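Local coordinates for protein mandelate racemase/muconate lactonizing enzyme (PDB 4J3Z) that probably catalyses a metal-assisted reaction that starts with removal of a proton next to a carboxylate, as in other members of the enolase superfamily, at residues 8-13 with 367-372; 34-39 with 106-111. One frame throughout, in Å; residues are numbered along the deposited sequence.

Contact 1: residues 8-13 with 367-372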
loop_
_atom_site.group_PDB
_atom_site.type_symbol
_atom_site.label_atom_id
_atom_site.label_comp_id
_atom_site.label_asym_id
_atom_site.label_seq_id
_atom_site.Cartn_x
_atom_site.Cartn_y
_atom_site.Cartn_z
ATOM N N ASP D 8 -40.580 22.079 -22.040
ATOM C CA ASP D 8 -41.275 22.918 -21.077
ATOM C C ASP D 8 -40.767 22.536 -19.708
ATOM O O ASP D 8 -40.632 21.353 -19.402
ATOM C CB ASP D 8 -42.789 22.732 -21.181
ATOM C CG ASP D 8 -43.309 22.968 -22.586
ATOM O OD1 ASP D 8 -42.730 23.803 -23.325
ATOM O OD2 ASP D 8 -44.309 22.316 -22.953
ATOM N N ILE D 9 -40.436 23.546 -18.913
ATOM C CA ILE D 9 -39.919 23.346 -17.560
ATOM C C ILE D 9 -40.978 23.840 -16.583
ATOM O O ILE D 9 -41.556 24.915 -16.790
ATOM C CB ILE D 9 -38.583 24.102 -17.326
ATOM C CG1 ILE D 9 -37.531 23.705 -18.377
ATOM C CG2 ILE D 9 -38.051 23.864 -15.916
ATOM C CD1 ILE D 9 -36.198 24.409 -18.220
ATOM N N PHE D 10 -41.225 23.045 -15.538
ATOM C CA PHE D 10 -42.165 23.382 -14.462
ATOM C C PHE D 10 -41.441 23.521 -13.120
ATOM O O PHE D 10 -40.754 22.596 -12.667
ATOM C CB PHE D 10 -43.257 22.306 -14.325
ATOM C CG PHE D 10 -44.175 22.199 -15.514
ATOM C CD1 PHE D 10 -45.293 23.021 -15.627
ATOM C CD2 PHE D 10 -43.935 21.264 -16.515
ATOM C CE1 PHE D 10 -46.148 22.920 -16.711
ATOM C CE2 PHE D 10 -44.785 21.165 -17.611
ATOM C CZ PHE D 10 -45.894 21.993 -17.705
ATOM N N ALA D 11 -41.594 24.680 -12.489
ATOM C CA ALA D 11 -41.100 24.879 -11.134
ATOM C C ALA D 11 -42.277 24.687 -10.189
ATOM O O ALA D 11 -43.244 25.452 -10.228
ATOM C CB ALA D 11 -40.506 26.263 -10.991
ATOM N N VAL D 12 -42.208 23.653 -9.357
ATOM C CA VAL D 12 -43.350 23.263 -8.542
ATOM C C VAL D 12 -43.085 23.432 -7.039
ATOM O O VAL D 12 -42.088 22.951 -6.527
ATOM C CB VAL D 12 -43.811 21.819 -8.869
ATOM C CG1 VAL D 12 -45.027 21.451 -8.043
ATOM C CG2 VAL D 12 -44.151 21.680 -10.352
ATOM N N ALA D 13 -43.981 24.133 -6.352
ATOM C CA ALA D 13 -43.915 24.283 -4.890
ATOM C C ALA D 13 -44.771 23.226 -4.209
ATOM O O ALA D 13 -45.992 23.222 -4.371
ATOM C CB ALA D 13 -44.366 25.676 -4.464
ATOM N N ILE D 367 -45.942 7.574 -15.829
ATOM C CA ILE D 367 -46.416 8.790 -15.166
ATOM C C ILE D 367 -46.718 9.902 -16.168
ATOM O O ILE D 367 -45.895 10.228 -17.027
ATOM C CB ILE D 367 -45.435 9.295 -14.075
ATOM C CG1 ILE D 367 -44.002 9.412 -14.625
ATOM C CG2 ILE D 367 -45.467 8.366 -12.867
ATOM C CD1 ILE D 367 -43.025 10.109 -13.704
ATOM N N THR D 368 -47.922 10.452 -16.071
ATOM C CA THR D 368 -48.286 11.640 -16.829
ATOM C C THR D 368 -48.333 12.793 -15.834
ATOM O O THR D 368 -48.674 12.592 -14.670
ATOM C CB THR D 368 -49.649 11.454 -17.532
ATOM O OG1 THR D 368 -49.620 10.258 -18.321
ATOM C CG2 THR D 368 -49.985 12.625 -18.448
ATOM N N LEU D 369 -47.949 13.987 -16.276
ATOM C CA LEU D 369 -48.143 15.184 -15.475
ATOM C C LEU D 369 -49.581 15.668 -15.632
ATOM O O LEU D 369 -50.215 15.404 -16.650
ATOM C CB LEU D 369 -47.152 16.271 -15.888
ATOM C CG LEU D 369 -47.037 17.504 -14.992
ATOM C CD1 LEU D 369 -46.325 17.193 -13.686
ATOM C CD2 LEU D 369 -46.335 18.622 -15.734
ATOM N N ASN D 370 -50.093 16.349 -14.604
ATOM C CA ASN D 370 -51.406 16.998 -14.651
ATOM C C ASN D 370 -51.171 18.494 -14.621
ATOM O O ASN D 370 -50.806 19.057 -13.578
ATOM C CB ASN D 370 -52.265 16.608 -13.441
ATOM C CG ASN D 370 -52.316 15.110 -13.208
ATOM O OD1 ASN D 370 -52.521 14.328 -14.132
ATOM N ND2 ASN D 370 -52.150 14.706 -11.956
ATOM N N ASP D 371 -51.382 19.137 -15.763
ATOM C CA ASP D 371 -51.033 20.549 -15.937
ATOM C C ASP D 371 -51.637 21.499 -14.891
ATOM O O ASP D 371 -50.938 22.376 -14.356
ATOM C CB ASP D 371 -51.357 21.001 -17.362
ATOM C CG ASP D 371 -50.290 20.573 -18.378
ATOM O OD1 ASP D 371 -49.176 20.173 -17.970
ATOM O OD2 ASP D 371 -50.565 20.650 -19.592
ATOM N N ALA D 372 -52.922 21.310 -14.589
ATOM C CA ALA D 372 -53.636 22.181 -13.658
ATOM C C ALA D 372 -53.008 22.185 -12.260
ATOM O O ALA D 372 -52.823 23.243 -11.664
ATOM C CB ALA D 372 -55.109 21.802 -13.601
#
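Leu369 lays its CD2 methyl over one face of the Phe10 ring, a CH-pi contact that joins the first strand of the enolase-superfamily capping domain to a late part of the chain that returns from the barrel. CD2 of Leu369 stands 3.8 Å from the centroid of the Phe10 ring and 24° off its normal, shifted toward the rim, so that Phe10 CE2 is its closest ring carbon at 3.5 Å. The two side chains reach out from opposite directions. Leu369 can do so because its CG is anti to its backbone N (chi1 -169°), which carries the branched end across to the strand. A flat aromatic suits position 10, since it offers the methyl a broad apolar surface while its far end extends as far as Asp371. Replacing Phe10 with alanine would probably open a gap beneath Leu369 CD2 and leave that methyl without its aromatic partner. Farther out, Leu369 also packs on Leu26 and on Leu345 of helix 340-345, while Phe10 leans on Ala374 and Asn375 of helix 371-376. Asp371 begins that helix, whose N-terminal end would probably favour its negative charge. Its carboxylate plane is turned 33° from the ring, and OD1, salt-bridged to Arg28 NH2 on the adjacent strand, approaches Phe10 CZ obliquely at 3.8 Å.

Contact 2: residues 34-39 with 106-111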
loop_
_atom_site.group_PDB
_atom_site.type_symbol
_atom_site.label_atom_id
_atom_site.label_comp_id
_atom_site.label_asym_id
_atom_site.label_seq_id
_atom_site.Cartn_x
_atom_site.Cartn_y
_atom_site.Cartn_z
ATOM N N GLY D 34 -44.547 13.820 -31.771
ATOM C CA GLY D 34 -45.648 14.010 -30.822
ATOM C C GLY D 34 -45.655 13.251 -29.502
ATOM O O GLY D 34 -46.631 13.334 -28.754
ATOM N N LEU D 35 -44.582 12.522 -29.201
ATOM C CA LEU D 35 -44.466 11.843 -27.909
ATOM C C LEU D 35 -43.844 12.783 -26.888
ATOM O O LEU D 35 -43.015 13.622 -27.244
ATOM C CB LEU D 35 -43.625 10.562 -28.014
ATOM C CG LEU D 35 -44.023 9.442 -28.983
ATOM C CD1 LEU D 35 -42.839 8.504 -29.183
ATOM C CD2 LEU D 35 -45.242 8.667 -28.490
ATOM N N THR D 36 -44.243 12.623 -25.625
ATOM C CA THR D 36 -43.761 13.445 -24.518
ATOM C C THR D 36 -43.170 12.580 -23.405
ATOM O O THR D 36 -43.711 11.520 -23.061
ATOM C CB THR D 36 -44.887 14.301 -23.895
ATOM O OG1 THR D 36 -45.887 13.440 -23.338
ATOM C CG2 THR D 36 -45.544 15.222 -24.934
ATOM N N GLY D 37 -42.069 13.050 -22.833
ATOM C CA GLY D 37 -41.446 12.383 -21.715
ATOM C C GLY D 37 -41.287 13.323 -20.543
ATOM O O GLY D 37 -41.060 14.521 -20.735
ATOM N N LEU D 38 -41.414 12.776 -19.330
ATOM C CA LEU D 38 -41.179 13.541 -18.108
ATOM C C LEU D 38 -39.815 13.233 -17.504
ATOM O O LEU D 38 -39.348 12.095 -17.557
ATOM C CB LEU D 38 -42.279 13.285 -17.071
ATOM C CG LEU D 38 -43.603 14.056 -17.172
ATOM C CD1 LEU D 38 -44.500 13.649 -16.017
ATOM C CD2 LEU D 38 -43.393 15.564 -17.166
ATOM N N GLY D 39 -39.181 14.260 -16.943
ATOM C CA GLY D 39 -37.892 14.128 -16.269
ATOM C C GLY D 39 -37.777 15.129 -15.130
ATOM O O GLY D 39 -38.453 16.159 -15.134
ATOM N N LEU D 106 -38.752 6.770 -24.938
ATOM C CA LEU D 106 -38.355 5.464 -25.472
ATOM C C LEU D 106 -39.349 4.377 -25.046
ATOM O O LEU D 106 -39.719 3.512 -25.846
ATOM C CB LEU D 106 -36.933 5.097 -25.034
ATOM C CG LEU D 106 -35.764 6.013 -25.425
ATOM C CD1 LEU D 106 -34.434 5.376 -25.031
ATOM C CD2 LEU D 106 -35.785 6.355 -26.909
ATOM N N GLY D 107 -39.775 4.430 -23.787
ATOM C CA GLY D 107 -40.798 3.522 -23.269
ATOM C C GLY D 107 -42.153 3.650 -23.958
ATOM O O GLY D 107 -42.853 2.659 -24.140
ATOM N N LYS D 108 -42.519 4.868 -24.359
ATOM C CA LYS D 108 -43.763 5.087 -25.107
ATOM C C LYS D 108 -43.667 4.680 -26.588
ATOM O O LYS D 108 -44.639 4.149 -27.155
ATOM C CB LYS D 108 -44.224 6.538 -24.986
ATOM C CG LYS D 108 -44.790 6.899 -23.621
ATOM C CD LYS D 108 -45.121 8.377 -23.551
ATOM C CE LYS D 108 -45.548 8.771 -22.145
ATOM N NZ LYS D 108 -45.952 10.197 -22.059
ATOM N N ALA D 109 -42.510 4.931 -27.208
ATOM C CA ALA D 109 -42.271 4.503 -28.590
ATOM C C ALA D 109 -42.271 2.974 -28.739
ATOM O O ALA D 109 -42.827 2.436 -29.703
ATOM C CB ALA D 109 -40.964 5.083 -29.120
ATOM N N ARG D 110 -41.653 2.290 -27.777
ATOM C CA ARG D 110 -41.435 0.844 -27.840
ATOM C C ARG D 110 -42.502 0.042 -27.102
ATOM O O ARG D 110 -42.444 -1.196 -27.081
ATOM C CB ARG D 110 -40.052 0.495 -27.280
ATOM C CG ARG D 110 -38.895 1.002 -28.131
ATOM C CD ARG D 110 -37.581 1.016 -27.364
ATOM N NE ARG D 110 -36.434 1.299 -28.243
ATOM C CZ ARG D 110 -35.162 1.347 -27.844
ATOM N NH1 ARG D 110 -34.198 1.600 -28.720
ATOM N NH2 ARG D 110 -34.839 1.135 -26.568
ATOM N N ASP D 111 -43.465 0.717 -26.504
ATOM C CA ASP D 111 -44.528 0.069 -25.739
ATOM C C ASP D 111 -44.060 -0.875 -24.666
ATOM O O ASP D 111 -44.341 -2.041 -24.698
ATOM C CB ASP D 111 -45.555 -0.596 -26.635
ATOM C CG ASP D 111 -46.875 0.076 -26.590
ATOM O OD1 ASP D 111 -47.053 1.019 -25.843
ATOM O OD2 ASP D 111 -47.749 -0.346 -27.323
#
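Lys108, in the last turn of helix 89-109, stretches across to strand 36-41 and gives its ammonium group to the backbone of Thr36. Its CB lies 4.2 Å from Leu35 CD2, an apolar start for a side chain with a charged end. CG is anti to the carbonyl carbon (chi1 -73°), and beyond it the chain is fully extended, which gives the lysine the length to reach from the helix to the strand. CD and CE then run past the carbonyl oxygen of Thr36, with CE 3.4 Å from Thr36 O. At the tip, NZ donates a hydrogen bond of 2.8 Å to Thr36 O. The C=O···NZ angle is 149°, and the nitrogen is tilted 26° from the carbonyl plane, so NZ approaches well off the C=O line and somewhat out of that plane. Thr36 OG1 lies 3.5 Å from the same NZ, adding a second oxygen to its surroundings. Lysine suits this place because a long methylene chain can span the distance from helix to strand and still end in a donor.

Beside this polar link is a small apolar one: Leu35 CD1 meets Ala109 CB at 3.9 Å. The short methyl of alanine lets the leucine branch come close to the helix backbone, with Ala109 CA 4.1 Å from Leu35 CD1. The backbone of Leu35 is itself held by a hydrogen bond from its N to Thr31 OG1.

The contact thus fastens the end of helix 89-109 to an outer strand of the three-stranded antiparallel sheet in the capping domain. One turn earlier, Asp104 of the same helix accepts a bond from Leu38 N, strand 24-31 pairs with strand 36-41, and beyond the helix end Arg110 reaches Ala116 of the second subunit.

From the N terminus, strand 4-12 supplies the first half of contact 1, strand 24-31 follows as the centre of the antiparallel sheet, and segment 34-39 opens contact 2. That contact closes first, after 66 intervening residues, when helix 89-109 comes back to the sheet. The chain then builds the barrel, and only after 353 residues have intervened since segment 8-13 does 367-372 close contact 1, so contact 2 is nested inside the longer loop. One loop is local to the capping domain, whereas the other brings the end of the barrel chain back to it. The two contacts meet directly where Leu38 CD1 packs against Leu369 N at 3.5 Å.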